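Local coordinates for protein Afp2 (Serratia entomophila, PDB 6RBN) that probably builds, as many copies around an inner tube, the contractile sheath of the anti-feeding prophage, a phage-tail-like injection system, at residues 3-6 with 10-13; 38-43 with 61-66. One frame throughout, in Å; residues are numbered along the deposited sequence.

Neither contact belongs to the hydrophobic core, and they share no helix or strand. Contact 1 (3-6 with 10-13) folds the N-terminal arm on itself, far out from the body, where a second subunit covers part of it; a tyrosine ring and hydroxyl carry it. Contact 2 (38-43 with 61-66) is a surface meeting of two loops beside the six-stranded mixed sheet, touched by no other chain and made of amides, a carboxylate and one leucine. Contacts 1 and 2 lie about 31 Å apart between centres and about 16 Å between nearest atoms. Both segments of contact 1 precede those of contact 2 in the sequence.

Contact 1: 3-6 with 10-13; sequences VTTT and VYLS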
# COMPACT_ATOMS: atom_id res chain seq x y z
N VAL C 3 -76.40 18.14 -68.45
CA VAL C 3 -77.63 18.37 -67.71
C VAL C 3 -77.41 19.42 -66.63
O VAL C 3 -76.27 19.70 -66.24
CB VAL C 3 -78.18 17.07 -67.10
CG1 VAL C 3 -78.50 16.08 -68.20
CG2 VAL C 3 -77.18 16.49 -66.13
N THR C 4 -78.50 20.00 -66.15
CA THR C 4 -78.47 20.99 -65.07
C THR C 4 -79.06 20.35 -63.82
O THR C 4 -80.19 19.87 -63.84
CB THR C 4 -79.25 22.24 -65.45
OG1 THR C 4 -78.68 22.82 -66.63
CG2 THR C 4 -79.20 23.26 -64.32
N THR C 5 -78.28 20.34 -62.75
CA THR C 5 -78.65 19.61 -61.54
C THR C 5 -79.47 20.51 -60.62
O THR C 5 -78.97 21.51 -60.11
CB THR C 5 -77.41 19.10 -60.82
OG1 THR C 5 -76.58 20.21 -60.44
CG2 THR C 5 -76.62 18.18 -61.72
N THR C 6 -80.74 20.14 -60.42
CA THR C 6 -81.58 20.84 -59.45
C THR C 6 -82.00 19.93 -58.30
O THR C 6 -81.67 20.22 -57.15
CB THR C 6 -82.82 21.42 -60.15
OG1 THR C 6 -83.56 20.37 -60.78
CG2 THR C 6 -82.41 22.44 -61.20
N VAL C 10 -82.02 10.85 -59.19
CA VAL C 10 -81.17 10.20 -60.19
C VAL C 10 -81.59 10.72 -61.55
O VAL C 10 -82.79 10.77 -61.85
CB VAL C 10 -81.30 8.67 -60.10
CG1 VAL C 10 -80.46 7.99 -61.16
CG2 VAL C 10 -80.90 8.18 -58.73
N TYR C 11 -80.62 11.11 -62.37
CA TYR C 11 -80.92 11.72 -63.66
C TYR C 11 -80.74 10.72 -64.79
O TYR C 11 -80.01 9.74 -64.67
CB TYR C 11 -80.03 12.94 -63.94
CG TYR C 11 -80.29 14.14 -63.07
CD1 TYR C 11 -81.39 14.20 -62.23
CD2 TYR C 11 -79.44 15.22 -63.10
CE1 TYR C 11 -81.62 15.29 -61.45
CE2 TYR C 11 -79.68 16.32 -62.32
CZ TYR C 11 -80.77 16.35 -61.50
OH TYR C 11 -81.02 17.44 -60.70
N LEU C 12 -81.42 11.01 -65.90
CA LEU C 12 -81.35 10.19 -67.09
C LEU C 12 -81.14 11.11 -68.28
O LEU C 12 -81.93 12.02 -68.51
CB LEU C 12 -82.62 9.37 -67.28
CG LEU C 12 -82.99 8.35 -66.20
CD1 LEU C 12 -84.34 7.74 -66.48
CD2 LEU C 12 -81.92 7.28 -66.08
N SER C 13 -80.07 10.87 -69.04
CA SER C 13 -79.81 11.62 -70.25
C SER C 13 -79.30 10.67 -71.32
O SER C 13 -78.73 9.63 -71.01
CB SER C 13 -78.81 12.75 -70.02
OG SER C 13 -77.53 12.24 -69.73
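Val3 meets Tyr11 and Ser13 where the N-terminal arm doubles back on itself, so that the loop 3-6 flanks strand 10-13. The strand lines up with one of a second subunit in a parallel beta ladder, consistent with the exchanged terminal arms that link subunits in contractile tail sheaths. Val3 divides its methyls between two partners. CG1, opposite its own carbonyl carbon (chi1 -61°), lies 3.8 Å from Ser13 CB, while CG2 approaches Tyr11 CD2 obliquely at 4.0 Å. The CB of Thr4 points away from the strand, and the residue meets the ring through its backbone, with O 3.9 Å from Tyr11 CE2. At Thr5 the chain passes the outer end of the ring: its CA lies in the ring plane, at the edge, 3.3 Å from Tyr11 OH. The Thr5 side chain crosses the tyrosine at about a right angle and lays CG2 3.6 Å from Tyr11 CE2. Around the ring, Tyr7 adds an edge-to-face (T-shaped) contact. Thr6 uses both of its backbone polar atoms. Its O accepts a hydrogen bond from Asn217 ND2 of the second subunit, and its N, near the ring plane, donates to Tyr11 OH at 2.7 Å, a bent bond with an N-H...O angle of 132°.

Contact 2: 38-43 with 61-66; sequences NTNTIN and TPLEDA
Asp65 and Asn38 approach from opposite directions, with the carboxylate oxygen OD2 of Asp65 lying by the Asn38 amide. The two flat groups are turned steeply against each other, their planes 78° apart. Asp65 OD2 is modelled 2.9 Å from Asn38 OD1 and likewise 2.9 Å from Asn38 ND2. The first of these pairs joins two acceptors and is no hydrogen bond. The Asn40 side chain runs obliquely past Asp65. Its end also lies against the methyls of Leu63, which comes from the opposite direction, with Asn40 CG 3.9 Å from Leu63 CD1. On each loop the residues that touch are thus two apart in sequence. This is loop-to-loop packing at the surface of the alpha/beta part of a tail-sheath-family protein, beside the mixed six-stranded sheet: loop 38-43 leads from the inner strand 30-34 to the antiparallel edge strand 46-49, and loop 61-66 joins helix 52-58 to helix 66-75. Asp65 reaches across because CG stands opposite its backbone N (chi1 -160°). Its other oxygen, OD1, accepts a hydrogen bond from the backbone of the following residue, Ala66 N, at 2.7 Å; that donor stands above the carboxylate plane, 39° out of it. On the facing loop Thr39 N makes a weak hydrogen bond of 2.8 Å to Asn38 OD1, so that as modelled the amide oxygen faces the next residue's backbone. Helix 66-75 packs alongside through Phe67, which touches Asn38, Asn40 and Thr41. Within the start of that helix, Ser70 OG is hydrogen-bonded to Ala66 O.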
# COMPACT_ATOMS: atom_id res chain seq x y z
N ASN C 38 -53.18 27.07 -89.68
CA ASN C 38 -54.37 26.33 -89.29
C ASN C 38 -55.42 27.32 -88.77
O ASN C 38 -55.08 28.32 -88.14
CB ASN C 38 -54.05 25.28 -88.23
CG ASN C 38 -55.14 24.24 -88.09
OD1 ASN C 38 -56.18 24.32 -88.74
ND2 ASN C 38 -54.89 23.23 -87.27
N THR C 39 -56.68 27.02 -89.03
CA THR C 39 -57.76 27.96 -88.76
C THR C 39 -58.61 27.60 -87.55
O THR C 39 -59.24 28.50 -86.98
CB THR C 39 -58.67 28.08 -89.99
OG1 THR C 39 -59.25 26.81 -90.27
CG2 THR C 39 -57.87 28.55 -91.19
N ASN C 40 -58.65 26.34 -87.15
CA ASN C 40 -59.57 25.89 -86.11
C ASN C 40 -58.86 25.45 -84.83
O ASN C 40 -59.27 24.48 -84.19
CB ASN C 40 -60.48 24.79 -86.64
CG ASN C 40 -59.72 23.62 -87.24
OD1 ASN C 40 -58.49 23.56 -87.19
ND2 ASN C 40 -60.46 22.67 -87.81
N THR C 41 -57.81 26.16 -84.44
CA THR C 41 -57.15 25.94 -83.17
C THR C 41 -57.27 27.18 -82.29
O THR C 41 -57.46 28.29 -82.78
CB THR C 41 -55.67 25.59 -83.34
OG1 THR C 41 -55.00 26.65 -84.04
CG2 THR C 41 -55.51 24.30 -84.10
N ILE C 42 -57.17 26.95 -80.98
CA ILE C 42 -57.04 28.05 -80.03
C ILE C 42 -55.70 28.73 -80.27
O ILE C 42 -54.68 28.06 -80.51
CB ILE C 42 -57.19 27.52 -78.59
CG1 ILE C 42 -58.62 27.03 -78.33
CG2 ILE C 42 -56.85 28.57 -77.54
CD1 ILE C 42 -58.84 25.54 -78.48
N ASN C 43 -55.68 30.06 -80.22
CA ASN C 43 -54.51 30.87 -80.53
C ASN C 43 -53.39 30.76 -79.48
O ASN C 43 -52.35 31.41 -79.63
CB ASN C 43 -54.94 32.33 -80.70
CG ASN C 43 -53.99 33.14 -81.57
OD1 ASN C 43 -53.02 32.62 -82.12
ND2 ASN C 43 -54.27 34.43 -81.71
N THR C 61 -66.20 19.53 -80.65
CA THR C 61 -66.80 18.87 -81.80
C THR C 61 -65.75 18.07 -82.56
O THR C 61 -64.58 18.47 -82.62
CB THR C 61 -67.48 19.90 -82.72
OG1 THR C 61 -68.06 19.23 -83.85
CG2 THR C 61 -66.52 20.99 -83.19
N PRO C 62 -66.12 16.90 -83.10
CA PRO C 62 -65.15 16.10 -83.85
C PRO C 62 -64.74 16.73 -85.17
O PRO C 62 -65.56 16.85 -86.09
CB PRO C 62 -65.89 14.77 -84.06
CG PRO C 62 -66.91 14.73 -82.99
CD PRO C 62 -67.34 16.15 -82.80
N LEU C 63 -63.48 17.13 -85.27
CA LEU C 63 -62.96 17.74 -86.48
C LEU C 63 -62.39 16.65 -87.39
O LEU C 63 -62.54 15.45 -87.14
CB LEU C 63 -61.90 18.78 -86.12
CG LEU C 63 -62.40 19.98 -85.33
CD1 LEU C 63 -61.23 20.85 -84.90
CD2 LEU C 63 -63.38 20.78 -86.15
N GLU C 64 -61.74 17.07 -88.47
CA GLU C 64 -61.13 16.15 -89.41
C GLU C 64 -59.65 16.46 -89.61
O GLU C 64 -58.93 15.66 -90.22
CB GLU C 64 -61.88 16.20 -90.75
CG GLU C 64 -61.64 15.05 -91.73
CD GLU C 64 -62.44 15.17 -93.00
OE1 GLU C 64 -63.17 16.18 -93.15
OE2 GLU C 64 -62.34 14.27 -93.86
N ASP C 65 -59.16 17.57 -89.06
CA ASP C 65 -57.81 18.05 -89.27
C ASP C 65 -56.81 17.12 -88.57
O ASP C 65 -57.16 16.32 -87.71
CB ASP C 65 -57.68 19.49 -88.77
CG ASP C 65 -56.50 20.22 -89.38
OD1 ASP C 65 -55.74 19.61 -90.16
OD2 ASP C 65 -56.34 21.42 -89.08
N ALA C 66 -55.54 17.24 -88.97
CA ALA C 66 -54.52 16.26 -88.61
C ALA C 66 -54.13 16.29 -87.14
O ALA C 66 -53.61 15.29 -86.64
CB ALA C 66 -53.27 16.47 -89.47